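Local coordinates for beta-galactosidase BgaB (Bifidobacterium adolescentis, PDB 5VYM), which hydrolyses beta-galactosides from their non-reducing end, with high activity towards Gal(beta1-4)Gal, the crystallised segment being its trimerisation domain, at the interface of chains A and B. Numbering follows the deposited sequence. Chains: chain A/B, Beta-galactosidase BgaB.

The interface of chains A and B. Residues chain A 141, 160-162, 211; chain B 26, 28, 94, 131-133.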
ATOM      1  N   GLY A 141      21.638 -25.652   3.519  1.00 80.15           N
ATOM      2  CA  GLY A 141      21.684 -26.645   2.464  1.00 75.21           C
ATOM      3  C   GLY A 141      20.386 -26.776   1.693  1.00 73.76           C
ATOM      4  O   GLY A 141      20.171 -26.068   0.705  1.00 70.07           O
ATOM      5  N   ARG A 160      16.068 -25.182  -2.333  1.00 50.35           N
ATOM      6  CA  ARG A 160      17.507 -25.037  -2.178  1.00 59.90           C
ATOM      7  C   ARG A 160      17.951 -23.583  -2.211  1.00 60.32           C
ATOM      8  O   ARG A 160      19.150 -23.310  -2.082  1.00 63.22           O
ATOM      9  CB  ARG A 160      18.234 -25.842  -3.264  1.00 62.87           C
ATOM     10  CG  ARG A 160      17.742 -27.281  -3.361  1.00 74.48           C
ATOM     11  CD  ARG A 160      18.314 -28.011  -4.563  1.00 88.91           C
ATOM     12  NE  ARG A 160      19.717 -28.370  -4.381  1.00 98.88           N
ATOM     13  CZ  ARG A 160      20.394 -29.166  -5.201  1.00102.99           C
ATOM     14  NH1 ARG A 160      19.796 -29.692  -6.260  1.00111.08           N
ATOM     15  NH2 ARG A 160      21.669 -29.441  -4.960  1.00 94.71           N
ATOM     16  N   LEU A 161      17.019 -22.647  -2.382  1.00 58.85           N
ATOM     17  CA  LEU A 161      17.307 -21.219  -2.310  1.00 55.08           C
ATOM     18  C   LEU A 161      16.055 -20.530  -1.792  1.00 59.68           C
ATOM     19  O   LEU A 161      15.022 -20.540  -2.468  1.00 56.52           O
ATOM     20  CB  LEU A 161      17.715 -20.660  -3.674  1.00 46.48           C
ATOM     21  CG  LEU A 161      18.151 -19.193  -3.699  1.00 48.59           C
ATOM     22  CD1 LEU A 161      19.415 -18.996  -2.874  1.00 50.75           C
ATOM     23  CD2 LEU A 161      18.353 -18.705  -5.126  1.00 44.65           C
ATOM     24  N   TRP A 162      16.142 -19.949  -0.597  1.00 56.48           N
ATOM     25  CA  TRP A 162      14.983 -19.374   0.069  1.00 50.15           C
ATOM     26  C   TRP A 162      15.365 -18.057   0.724  1.00 48.19           C
ATOM     27  O   TRP A 162      16.515 -17.852   1.121  1.00 49.75           O
ATOM     28  CB  TRP A 162      14.417 -20.325   1.132  1.00 53.59           C
ATOM     29  CG  TRP A 162      15.382 -20.603   2.248  1.00 67.31           C
ATOM     30  CD1 TRP A 162      15.455 -19.961   3.452  1.00 67.00           C
ATOM     31  CD2 TRP A 162      16.421 -21.591   2.260  1.00 69.34           C
ATOM     32  NE1 TRP A 162      16.471 -20.489   4.211  1.00 64.57           N
ATOM     33  CE2 TRP A 162      17.080 -21.492   3.503  1.00 69.07           C
ATOM     34  CE3 TRP A 162      16.856 -22.551   1.341  1.00 69.57           C
ATOM     35  CZ2 TRP A 162      18.149 -22.315   3.849  1.00 69.26           C
ATOM     36  CZ3 TRP A 162      17.919 -23.367   1.688  1.00 69.26           C
ATOM     37  CH2 TRP A 162      18.554 -23.243   2.929  1.00 68.10           C
ATOM     38  N   ASP A 211      12.643 -20.750  -3.946  1.00 53.82           N
ATOM     39  CA  ASP A 211      12.666 -21.308  -5.289  1.00 50.66           C
ATOM     40  C   ASP A 211      12.107 -22.723  -5.277  1.00 53.04           C
ATOM     41  O   ASP A 211      12.383 -23.511  -4.368  1.00 55.78           O
ATOM     42  CB  ASP A 211      14.089 -21.318  -5.847  1.00 54.60           C
ATOM     43  CG  ASP A 211      14.179 -21.994  -7.204  1.00 62.60           C
ATOM     44  OD1 ASP A 211      13.896 -21.330  -8.223  1.00 69.09           O
ATOM     45  OD2 ASP A 211      14.524 -23.194  -7.252  1.00 68.55           O
TER
ATOM     46  N   SER B  26      23.451 -14.919  -6.209  1.00 55.29           N
ATOM     47  CA  SER B  26      23.367 -16.323  -6.589  1.00 54.20           C
ATOM     48  C   SER B  26      23.120 -16.425  -8.086  1.00 58.50           C
ATOM     49  O   SER B  26      22.300 -15.687  -8.637  1.00 60.92           O
ATOM     50  CB  SER B  26      22.254 -17.044  -5.818  1.00 52.79           C
ATOM     51  OG  SER B  26      22.075 -18.366  -6.300  1.00 51.62           O
ATOM     52  N   LYS B  28      21.657 -18.837  -9.417  1.00 45.09           N
ATOM     53  CA  LYS B  28      20.341 -19.438  -9.597  1.00 52.24           C
ATOM     54  C   LYS B  28      19.273 -18.394  -9.897  1.00 61.64           C
ATOM     55  O   LYS B  28      18.229 -18.735 -10.464  1.00 67.92           O
ATOM     56  CB  LYS B  28      19.968 -20.248  -8.353  1.00 59.31           C
ATOM     57  CG  LYS B  28      18.714 -21.104  -8.495  1.00 61.78           C
ATOM     58  CD  LYS B  28      18.845 -22.103  -9.632  1.00 58.69           C
ATOM     59  CE  LYS B  28      17.694 -23.101  -9.622  1.00 58.94           C
ATOM     60  NZ  LYS B  28      16.365 -22.437  -9.743  1.00 56.69           N
ATOM     61  N   TYR B  94      10.178 -14.262  -4.460  1.00 32.79           N
ATOM     62  CA  TYR B  94      11.069 -13.801  -3.398  1.00 30.44           C
ATOM     63  C   TYR B  94      12.110 -12.812  -3.909  1.00 37.09           C
ATOM     64  O   TYR B  94      12.577 -11.958  -3.147  1.00 33.55           O
ATOM     65  CB  TYR B  94      11.752 -14.996  -2.729  1.00 38.65           C
ATOM     66  CG  TYR B  94      12.643 -15.804  -3.647  1.00 46.69           C
ATOM     67  CD1 TYR B  94      12.117 -16.793  -4.467  1.00 47.39           C
ATOM     68  CD2 TYR B  94      14.016 -15.586  -3.685  1.00 47.64           C
ATOM     69  CE1 TYR B  94      12.929 -17.536  -5.305  1.00 51.27           C
ATOM     70  CE2 TYR B  94      14.836 -16.324  -4.519  1.00 51.60           C
ATOM     71  CZ  TYR B  94      14.288 -17.297  -5.326  1.00 55.11           C
ATOM     72  OH  TYR B  94      15.100 -18.035  -6.158  1.00 62.72           O
ATOM     73  N   ILE B 131      19.183 -14.449   1.153  1.00 58.40           N
ATOM     74  CA  ILE B 131      18.897 -15.796   0.672  1.00 60.59           C
ATOM     75  C   ILE B 131      19.962 -16.752   1.185  1.00 64.88           C
ATOM     76  O   ILE B 131      21.129 -16.385   1.369  1.00 58.27           O
ATOM     77  CB  ILE B 131      18.806 -15.843  -0.868  1.00 56.05           C
ATOM     78  CG1 ILE B 131      20.052 -15.218  -1.501  1.00 51.74           C
ATOM     79  CG2 ILE B 131      17.542 -15.149  -1.349  1.00 47.95           C
ATOM     80  CD1 ILE B 131      20.037 -15.235  -3.014  1.00 50.70           C
ATOM     81  N   LEU B 132      19.554 -17.997   1.419  1.00 74.06           N
ATOM     82  CA  LEU B 132      20.445 -19.042   1.896  1.00 82.40           C
ATOM     83  C   LEU B 132      20.289 -20.278   1.022  1.00 88.09           C
ATOM     84  O   LEU B 132      19.287 -20.447   0.323  1.00 86.27           O
ATOM     85  CB  LEU B 132      20.164 -19.401   3.362  1.00 86.01           C
ATOM     86  CG  LEU B 132      20.393 -18.295   4.392  1.00 87.10           C
ATOM     87  CD1 LEU B 132      19.992 -18.766   5.780  1.00 85.43           C
ATOM     88  CD2 LEU B 132      21.845 -17.836   4.373  1.00 80.02           C
ATOM     89  N   GLY B 133      21.298 -21.143   1.071  1.00 87.40           N
ATOM     90  CA  GLY B 133      21.291 -22.371   0.297  1.00 81.11           C
ATOM     91  C   GLY B 133      22.353 -22.409  -0.784  1.00 80.41           C
ATOM     92  O   GLY B 133      22.713 -23.477  -1.281  1.00 85.20           O
TER
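An antiparallel beta bridge between A:Trp162 (strand 162-163) and B:Leu132 (strand 131-132) links the two chains in this patch, which belongs to the two-fold interface of two trimerisation domains of a family 42 glycoside hydrolase. The full-length enzyme forms trimers and tetramers, so this two-fold pairing of isolated domains may not be the native one. The backbone N of B:Leu132 donates to the carbonyl O of A:Trp162 at 3.1 Å, approaching nearly along the C=O axis. The return bond, from A:Trp162 N to B:Leu132 O, is weak. That same B:Leu132 oxygen lies 3.3 Å above the plane of the A:Trp162 ring, offset toward its rim, so the indole covers the bridge with one face. The ring reaches this place because CG sits in the crowded position between backbone N and carbonyl carbon (chi1 63°). Its benzo part also packs on the neighbouring backbone and side chain, CZ2 lying 3.6 Å from B:Leu132 CB, while the A:Gly141 N meets the ring edge in plane. An alanine at A:Trp162 would remove this indole cover and would probably loosen the packing over B:Leu132 and B:Gly133, although the main-chain bridge could remain. Beside the bridge, A:Leu161, which loses the most surface in the patch (87 Å²), extends with CG anti to its backbone N (chi1 -175°) and splits its two methyls between partners: CD1 is 3.8 Å from B:Ile131 CB, and CD2 is 3.5 Å from the phenol OH of B:Tyr94, whose side chain it crosses at about a right angle. B:Tyr94 OH also lies 3.4 Å from A:Asp211 CB, with carboxylate and ring planes 83° apart. B:Lys28, its chain bent at chi2 and chi4, brings NZ within 3.1 Å of A:Asp211 OD1 as a salt bridge; both carboxylate oxygens are reached, but the hydrogen bonds are weak. B:Ser26 OG accepts the B:Lys28 backbone N-H, which is likely to steady the start of that lysine.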